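Local coordinates for protein phosphotransferase ChpT (Brucella abortus, PDB 4QPK) that passes phosphoryl groups along a regulatory phosphorelay, as a homodimer that binds the response regulator CtrA, to control cell growth, division and survival inside host cells, at residues L154-G159 / S212-Y217; E197-A202 / Y217-A222. All coordinates share one frame; numbering follows the deposited sequence.

Contact 1 (L154-G159 / S212-Y217); sequences LLIGNG and SVQPYY
Leu155 and Ile156 meet Gln214 and Pro215 where the axes of helix segments 154-159 and 213-217 pass 10.4 Å apart at 131° between their N-to-C directions, nearer antiparallel than parallel. Both helices belong to the C-terminal domain, which resembles the catalytic and ATP-binding domain of histidine kinases but lacks regions required to bind ATP. At this separation the helices meet through side chains alone, and Gln214 is long enough to span most of the gap. Its CG lies anti to the backbone N (chi1 -167°), and a bend at chi2 (-84°) turns the amide onto the flank of Leu155. There Leu155 CB lies 3.6 Å from Gln214 NE2, while Leu155 CD1 packs 3.9 Å from Gln214 CG, so a leucine supplies apolar cover to both the amide and the methylene chain. The buried NH2 is not left to hydrocarbon: NE2 hydrogen-bonds Asn152 OD1, one turn earlier on the helix of Leu155, a bond that should help fix the amide's rotation. Phe103 also touches both Leu155 and Gln214. Ile156, buried, suits the other side of the contact because its ethyl arm extends past the amide toward Pro215, whose compact ring offers a purely apolar surface beside the polar glutamine. The arm ends in CD1, 3.4 Å from Gln214 OE1 and 4.0 Å from Pro215 CB.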
loop_
_atom_site.group_PDB
_atom_site.type_symbol
_atom_site.label_atom_id
_atom_site.label_comp_id
_atom_site.label_asym_id
_atom_site.label_seq_id
_atom_site.Cartn_x
_atom_site.Cartn_y
_atom_site.Cartn_z
ATOM N N LEU B 154 -5.286 -11.353 -13.226
ATOM C CA LEU B 154 -4.641 -10.613 -14.317
ATOM C C LEU B 154 -3.144 -10.520 -14.084
ATOM O O LEU B 154 -2.349 -10.581 -15.020
ATOM C CB LEU B 154 -5.202 -9.197 -14.436
ATOM C CG LEU B 154 -6.710 -9.052 -14.529
ATOM C CD1 LEU B 154 -7.062 -7.590 -14.830
ATOM C CD2 LEU B 154 -7.260 -10.004 -15.567
ATOM N N LEU B 155 -2.754 -10.352 -12.822
ATOM C CA LEU B 155 -1.335 -10.225 -12.514
ATOM C C LEU B 155 -0.618 -11.559 -12.733
ATOM O O LEU B 155 0.518 -11.589 -13.221
ATOM C CB LEU B 155 -1.131 -9.720 -11.073
ATOM C CG LEU B 155 -1.666 -8.311 -10.798
ATOM C CD1 LEU B 155 -1.357 -7.916 -9.347
ATOM C CD2 LEU B 155 -1.038 -7.312 -11.741
ATOM N N ILE B 156 -1.281 -12.657 -12.378
ATOM C CA ILE B 156 -0.734 -13.990 -12.631
ATOM C C ILE B 156 -0.569 -14.205 -14.138
ATOM O O ILE B 156 0.476 -14.651 -14.610
ATOM C CB ILE B 156 -1.634 -15.103 -12.056
ATOM C CG1 ILE B 156 -1.712 -15.002 -10.533
ATOM C CG2 ILE B 156 -1.115 -16.492 -12.468
ATOM C CD1 ILE B 156 -0.373 -15.139 -9.864
ATOM N N GLY B 157 -1.600 -13.846 -14.888
ATOM C CA GLY B 157 -1.559 -13.950 -16.333
ATOM C C GLY B 157 -0.411 -13.157 -16.929
ATOM O O GLY B 157 0.332 -13.659 -17.774
ATOM N N ASN B 158 -0.258 -11.917 -16.475
ATOM C CA ASN B 158 0.823 -11.060 -16.951
ATOM C C ASN B 158 2.177 -11.719 -16.691
ATOM O O ASN B 158 3.078 -11.669 -17.533
ATOM C CB ASN B 158 0.753 -9.692 -16.267
ATOM C CG ASN B 158 1.647 -8.656 -16.932
ATOM O OD1 ASN B 158 1.738 -8.588 -18.156
ATOM N ND2 ASN B 158 2.316 -7.849 -16.121
ATOM N N GLY B 159 2.302 -12.351 -15.528
ATOM C CA GLY B 159 3.524 -13.053 -15.168
ATOM C C GLY B 159 3.810 -14.256 -16.052
ATOM O O GLY B 159 4.956 -14.693 -16.171
ATOM N N SER B 212 6.413 -13.275 -3.804
ATOM C CA SER B 212 5.483 -14.404 -3.763
ATOM C C SER B 212 4.181 -14.154 -2.995
ATOM O O SER B 212 3.300 -15.013 -3.004
ATOM C CB SER B 212 6.191 -15.634 -3.177
ATOM O OG SER B 212 6.712 -15.361 -1.883
ATOM N N VAL B 213 4.045 -13.002 -2.332
ATOM C CA VAL B 213 2.805 -12.728 -1.608
ATOM C C VAL B 213 1.632 -12.594 -2.575
ATOM O O VAL B 213 0.514 -12.920 -2.218
ATOM C CB VAL B 213 2.909 -11.450 -0.715
ATOM C CG1 VAL B 213 3.053 -10.182 -1.534
ATOM C CG2 VAL B 213 1.703 -11.334 0.230
ATOM N N GLN B 214 1.878 -12.150 -3.805
ATOM C CA GLN B 214 0.754 -11.910 -4.704
ATOM C C GLN B 214 0.109 -13.229 -5.175
ATOM O O GLN B 214 -1.114 -13.350 -5.148
ATOM C CB GLN B 214 1.188 -11.039 -5.895
ATOM C CG GLN B 214 0.022 -10.473 -6.714
ATOM C CD GLN B 214 -0.472 -11.446 -7.745
ATOM O OE1 GLN B 214 0.325 -12.167 -8.356
ATOM N NE2 GLN B 214 -1.783 -11.467 -7.970
ATOM N N PRO B 215 0.918 -14.227 -5.598
ATOM C CA PRO B 215 0.251 -15.512 -5.883
ATOM C C PRO B 215 -0.383 -16.166 -4.650
ATOM O O PRO B 215 -1.453 -16.768 -4.771
ATOM C CB PRO B 215 1.383 -16.388 -6.444
ATOM C CG PRO B 215 2.653 -15.649 -6.186
ATOM C CD PRO B 215 2.288 -14.197 -6.136
ATOM N N TYR B 216 0.249 -16.027 -3.485
ATOM C CA TYR B 216 -0.346 -16.519 -2.250
ATOM C C TYR B 216 -1.702 -15.867 -2.027
ATOM O O TYR B 216 -2.709 -16.534 -1.777
ATOM C CB TYR B 216 0.593 -16.249 -1.064
ATOM C CG TYR B 216 -0.068 -16.486 0.273
ATOM C CD1 TYR B 216 -0.133 -17.754 0.831
ATOM C CD2 TYR B 216 -0.662 -15.434 0.960
ATOM C CE1 TYR B 216 -0.757 -17.961 2.055
ATOM C CE2 TYR B 216 -1.294 -15.633 2.174
ATOM C CZ TYR B 216 -1.336 -16.892 2.718
ATOM O OH TYR B 216 -1.971 -17.072 3.933
ATOM N N TYR B 217 -1.725 -14.545 -2.161
ATOM C CA TYR B 217 -2.932 -13.756 -1.948
ATOM C C TYR B 217 -4.047 -14.131 -2.923
ATOM O O TYR B 217 -5.235 -14.179 -2.554
ATOM C CB TYR B 217 -2.582 -12.272 -2.078
ATOM C CG TYR B 217 -3.703 -11.292 -1.763
ATOM C CD1 TYR B 217 -4.299 -11.251 -0.512
ATOM C CD2 TYR B 217 -4.129 -10.373 -2.719
ATOM C CE1 TYR B 217 -5.308 -10.341 -0.231
ATOM C CE2 TYR B 217 -5.138 -9.461 -2.445
ATOM C CZ TYR B 217 -5.721 -9.445 -1.199
ATOM O OH TYR B 217 -6.719 -8.529 -0.942
#

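Contact 2 (E197-A202 / Y217-A222); sequences ELHSGA and YTLLLA
Within segment 217-222, Leu219 alone touches segment 197-202, and its two methyls divide the work. CD1 makes the tight aliphatic contact, 3.4 Å from Leu198 CB, closer than usual for two carbons, and also lies 3.7 Å from the backbone at His199 N. A leucine suits this place because its fork can touch two successive residues of the facing segment at once. Here CG stands anti to the carbonyl carbon (chi1 -65°), and with chi2 at 164° the two methyls come to Leu198 and His199.

CD2 meets the histidine at its CB and at the edge of the imidazole, near the ring plane, 3.8 Å from His199 CD2; the two side chains run roughly perpendicular. Histidine can serve both surroundings: its carbon edge meets the leucine, while its NE2 hydrogen-bonds the carbonyl O of Ile229, tying helix 193-199 to the edge strand 229-233 of the five-stranded mixed sheet. Helix 213-225 also packs on that strand, through Thr218 and Ala222 against Ile229, so both helices share it in this domain, which resembles the catalytic and ATP-binding domain of histidine kinases.

Hydrogen bonding within segment 197-202 shapes the helix end as a Schellman motif. Gly201 takes the positive phi (94°) of that motif, a conformation that glycine, having no side chain, adopts without strain. Its N bonds Leu198 O at 3.0 Å, and Ala202 N reaches Glu197 O at 3.2 Å. Ser200, with a hydroxyl short enough to turn back on its own helix, donates OG to that same Glu197 O at 2.7 Å, approaching from the opposite face of the carbonyl plane to Ala202 N.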
loop_
_atom_site.group_PDB
_atom_site.type_symbol
_atom_site.label_atom_id
_atom_site.label_comp_id
_atom_site.label_asym_id
_atom_site.label_seq_id
_atom_site.Cartn_x
_atom_site.Cartn_y
_atom_site.Cartn_z
ATOM N N GLU B 197 3.479 -23.922 -7.841
ATOM C CA GLU B 197 3.831 -24.555 -6.574
ATOM C C GLU B 197 2.731 -24.467 -5.516
ATOM O O GLU B 197 2.248 -25.482 -5.015
ATOM C CB GLU B 197 5.104 -23.890 -6.042
ATOM C CG GLU B 197 5.651 -24.449 -4.754
ATOM C CD GLU B 197 6.896 -23.695 -4.308
ATOM O OE1 GLU B 197 6.961 -22.467 -4.540
ATOM O OE2 GLU B 197 7.810 -24.324 -3.739
ATOM N N LEU B 198 2.327 -23.244 -5.186
ATOM C CA LEU B 198 1.306 -23.029 -4.169
ATOM C C LEU B 198 -0.053 -23.606 -4.575
ATOM O O LEU B 198 -0.761 -24.194 -3.756
ATOM C CB LEU B 198 1.172 -21.538 -3.872
ATOM C CG LEU B 198 2.416 -20.927 -3.240
ATOM C CD1 LEU B 198 2.316 -19.403 -3.220
ATOM C CD2 LEU B 198 2.604 -21.493 -1.838
ATOM N N HIS B 199 -0.399 -23.440 -5.846
ATOM C CA HIS B 199 -1.687 -23.902 -6.362
ATOM C C HIS B 199 -1.774 -25.430 -6.303
ATOM O O HIS B 199 -2.849 -25.996 -6.110
ATOM C CB HIS B 199 -1.896 -23.404 -7.794
ATOM C CG HIS B 199 -3.176 -23.869 -8.417
ATOM N ND1 HIS B 199 -3.218 -24.898 -9.331
ATOM C CD2 HIS B 199 -4.452 -23.434 -8.278
ATOM C CE1 HIS B 199 -4.467 -25.091 -9.718
ATOM N NE2 HIS B 199 -5.234 -24.213 -9.099
ATOM N N SER B 200 -0.632 -26.089 -6.440
ATOM C CA SER B 200 -0.608 -27.542 -6.381
ATOM C C SER B 200 -0.730 -28.064 -4.954
ATOM O O SER B 200 -0.918 -29.258 -4.752
ATOM C CB SER B 200 0.666 -28.084 -7.026
ATOM O OG SER B 200 1.802 -27.821 -6.218
ATOM N N GLY B 201 -0.654 -27.173 -3.967
ATOM C CA GLY B 201 -0.791 -27.571 -2.577
ATOM C C GLY B 201 0.544 -27.855 -1.906
ATOM O O GLY B 201 0.599 -28.466 -0.833
ATOM N N ALA B 202 1.620 -27.389 -2.527
ATOM C CA ALA B 202 2.963 -27.590 -1.988
ATOM C C ALA B 202 3.421 -26.393 -1.170
ATOM O O ALA B 202 3.226 -25.249 -1.577
ATOM C CB ALA B 202 3.936 -27.856 -3.097
ATOM N N TYR B 217 -1.725 -14.545 -2.161
ATOM C CA TYR B 217 -2.932 -13.756 -1.948
ATOM C C TYR B 217 -4.047 -14.131 -2.923
ATOM O O TYR B 217 -5.235 -14.179 -2.554
ATOM C CB TYR B 217 -2.582 -12.272 -2.078
ATOM C CG TYR B 217 -3.703 -11.292 -1.763
ATOM C CD1 TYR B 217 -4.299 -11.251 -0.512
ATOM C CD2 TYR B 217 -4.129 -10.373 -2.719
ATOM C CE1 TYR B 217 -5.308 -10.341 -0.231
ATOM C CE2 TYR B 217 -5.138 -9.461 -2.445
ATOM C CZ TYR B 217 -5.721 -9.445 -1.199
ATOM O OH TYR B 217 -6.719 -8.529 -0.942
ATOM N N THR B 218 -3.666 -14.387 -4.168
ATOM C CA THR B 218 -4.625 -14.796 -5.191
ATOM C C THR B 218 -5.363 -16.071 -4.760
ATOM O O THR B 218 -6.591 -16.150 -4.828
ATOM C CB THR B 218 -3.922 -15.034 -6.544
ATOM O OG1 THR B 218 -3.242 -13.833 -6.953
ATOM C CG2 THR B 218 -4.939 -15.440 -7.612
ATOM N N LEU B 219 -4.601 -17.053 -4.288
ATOM C CA LEU B 219 -5.175 -18.326 -3.846
ATOM C C LEU B 219 -6.029 -18.133 -2.595
ATOM O O LEU B 219 -7.076 -18.756 -2.445
ATOM C CB LEU B 219 -4.060 -19.342 -3.589
ATOM C CG LEU B 219 -3.300 -19.726 -4.862
ATOM C CD1 LEU B 219 -1.987 -20.394 -4.527
ATOM C CD2 LEU B 219 -4.143 -20.628 -5.768
ATOM N N LEU B 220 -5.579 -17.256 -1.701
ATOM C CA LEU B 220 -6.322 -16.954 -0.490
ATOM C C LEU B 220 -7.689 -16.342 -0.811
ATOM O O LEU B 220 -8.698 -16.689 -0.182
ATOM C CB LEU B 220 -5.513 -15.996 0.393
ATOM C CG LEU B 220 -5.956 -15.756 1.829
ATOM C CD1 LEU B 220 -5.841 -17.046 2.627
ATOM C CD2 LEU B 220 -5.091 -14.668 2.446
ATOM N N LEU B 221 -7.720 -15.444 -1.794
ATOM C CA LEU B 221 -8.970 -14.826 -2.218
ATOM C C LEU B 221 -9.906 -15.869 -2.823
ATOM O O LEU B 221 -11.097 -15.874 -2.542
ATOM C CB LEU B 221 -8.714 -13.700 -3.235
ATOM C CG LEU B 221 -8.062 -12.426 -2.702
ATOM C CD1 LEU B 221 -7.633 -11.556 -3.883
ATOM C CD2 LEU B 221 -9.016 -11.668 -1.800
ATOM N N ALA B 222 -9.349 -16.771 -3.629
ATOM C CA ALA B 222 -10.150 -17.812 -4.258
ATOM C C ALA B 222 -10.790 -18.688 -3.181
ATOM O O ALA B 222 -11.971 -19.000 -3.252
ATOM C CB ALA B 222 -9.302 -18.652 -5.192
#

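In the fold
Contacts 1 and 2 use successive turns of helix 213-225, their centres about 10 Å apart. They join directly, with Leu198 CD1 4.0 Å from Tyr216 N and Ile156 CG1 4.1 Å from Thr218 OG1. Phe195, on helix 193-199, touches both Ile156 and Pro215, so the helix used in contact 2 also borders contact 1. Contact 1 is the deeper, its centre about 6 Å from the centre of the chain, against about 15 Å for that of contact 2. Helix 213-225 also faces helix 43-74, which carries the phosphorylatable His56, unmodified here; Gln214 touches Arg53 of that helix. A glycerol, probably from the crystallisation liquor, lies about 4 Å from the Leu155 side chain, the sodium ion about 13 Å.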